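Local atomic coordinates of translation initiation factor eIF2b-like protein (Chaetomium thermophilum, PDB entry 4ZEM), a protein that serves as the beta subunit of the heterodecameric eIF2B complex in translation initiation, probably contributing to guanine nucleotide exchange on eIF2. Residues A260-P263 against R264-K267. Residues are numbered along the deposited sequence; the frame is centred on the assembly and turned at random.
Sequences AYIP and RVNK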
loop_
_atom_site.group_PDB
_atom_site.type_symbol
_atom_site.label_atom_id
_atom_site.label_comp_id
_atom_site.label_asym_id
_atom_site.label_seq_id
_atom_site.Cartn_x
_atom_site.Cartn_y
_atom_site.Cartn_z
ATOM N N ALA A 260 13.455 -27.689 -8.941
ATOM C CA ALA A 260 13.125 -28.798 -9.825
ATOM C C ALA A 260 11.716 -28.678 -10.412
ATOM O O ALA A 260 11.479 -29.083 -11.547
ATOM C CB ALA A 260 13.280 -30.121 -9.089
ATOM N N TYR A 261 10.787 -28.112 -9.645
ATOM C CA TYR A 261 9.380 -28.144 -10.031
ATOM C C TYR A 261 8.882 -26.930 -10.817
ATOM O O TYR A 261 7.861 -27.027 -11.497
ATOM C CB TYR A 261 8.519 -28.283 -8.762
ATOM C CG TYR A 261 7.046 -28.473 -9.025
ATOM C CD1 TYR A 261 6.525 -29.744 -9.232
ATOM C CD2 TYR A 261 6.177 -27.390 -9.079
ATOM C CE1 TYR A 261 5.184 -29.934 -9.480
ATOM C CE2 TYR A 261 4.834 -27.570 -9.339
ATOM C CZ TYR A 261 4.344 -28.849 -9.535
ATOM O OH TYR A 261 3.010 -29.052 -9.783
ATOM N N ILE A 262 9.637 -25.832 -10.813
ATOM C CA ILE A 262 9.227 -24.627 -11.548
ATOM C C ILE A 262 8.948 -24.821 -13.052
ATOM O O ILE A 262 7.997 -24.233 -13.569
ATOM C CB ILE A 262 10.256 -23.485 -11.349
ATOM C CG1 ILE A 262 10.228 -23.036 -9.886
ATOM C CG2 ILE A 262 9.945 -22.303 -12.251
ATOM C CD1 ILE A 262 10.353 -21.543 -9.656
ATOM N N PRO A 263 9.737 -25.653 -13.754
ATOM C CA PRO A 263 9.414 -25.870 -15.173
ATOM C C PRO A 263 7.989 -26.357 -15.441
ATOM O O PRO A 263 7.424 -26.031 -16.482
ATOM C CB PRO A 263 10.420 -26.927 -15.580
ATOM C CG PRO A 263 11.579 -26.594 -14.722
ATOM C CD PRO A 263 11.022 -26.281 -13.406
ATOM N N ARG A 264 7.433 -27.148 -14.529
ATOM C CA ARG A 264 6.035 -27.563 -14.616
ATOM C C ARG A 264 5.037 -26.385 -14.645
ATOM O O ARG A 264 4.084 -26.410 -15.425
ATOM C CB ARG A 264 5.693 -28.526 -13.475
ATOM C CG ARG A 264 4.233 -28.978 -13.464
ATOM C CD ARG A 264 3.864 -29.657 -14.795
ATOM N NE ARG A 264 2.536 -30.276 -14.797
ATOM C CZ ARG A 264 1.446 -29.723 -15.328
ATOM N NH1 ARG A 264 0.288 -30.369 -15.286
ATOM N NH2 ARG A 264 1.502 -28.516 -15.874
ATOM N N VAL A 265 5.212 -25.405 -13.755
ATOM C CA VAL A 265 4.196 -24.363 -13.530
ATOM C C VAL A 265 4.016 -23.431 -14.732
ATOM O O VAL A 265 4.901 -23.306 -15.573
ATOM C CB VAL A 265 4.513 -23.501 -12.279
ATOM C CG1 VAL A 265 5.036 -24.376 -11.145
ATOM C CG2 VAL A 265 5.497 -22.390 -12.606
ATOM N N ASN A 266 2.827 -22.850 -14.856
ATOM C CA ASN A 266 2.539 -21.879 -15.914
ATOM C C ASN A 266 2.979 -20.454 -15.575
ATOM O O ASN A 266 3.439 -19.717 -16.442
ATOM C CB ASN A 266 1.052 -21.903 -16.235
ATOM C CG ASN A 266 0.635 -23.192 -16.899
ATOM O OD1 ASN A 266 -0.065 -24.010 -16.304
ATOM N ND2 ASN A 266 1.061 -23.382 -18.144
ATOM N N LYS A 267 2.796 -20.061 -14.319
ATOM C CA LYS A 267 3.135 -18.714 -13.884
ATOM C C LYS A 267 3.417 -18.673 -12.391
ATOM O O LYS A 267 2.975 -19.540 -11.637
ATOM C CB LYS A 267 2.015 -17.728 -14.224
ATOM C CG LYS A 267 0.649 -18.128 -13.699
ATOM C CD LYS A 267 -0.452 -17.505 -14.540
ATOM C CE LYS A 267 -0.313 -17.894 -15.999
ATOM N NZ LYS A 267 -1.415 -17.338 -16.823
#
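R264 N donates a weak hydrogen bond to Y261 O, 3.1 Å away. The next one, V265 N to I262 O, is 3.0 Å long and also weak. Both reach back three residues, and both are bent at the hydrogen, 131° each. P263 is a middle residue of both turns, and its O accepts a hydrogen bond from K299 NZ. The side chains pack round the Y261 ring. R264 CB lies over the centre of one face, a CH-pi contact with 4.2 Å from R264 CB to the ring centroid. The ring gets there with CG anti to the backbone N (chi1 -174°). R264 runs alongside it in the same direction, with R264 CG 3.9 Å from Y261 OH. V265 CG1 approaches Y261 CE2 obliquely, at 3.7 Å. With an alanine here in place of Y261, R264 CB and V265 CG1 would probably lose the ring they share, and the R264 chain would be likely to turn more freely. Beyond the ring, V265 also touches L196 and R264 makes a cation-pi contact with Y194, both on strand 194-198. The two backbone bonds close successive i to i+3 turns that lead from helix 258-261 toward strand 267-271, an alpha-to-beta connection in the Rossmann-like part of the eIF2B alpha/beta/delta family fold.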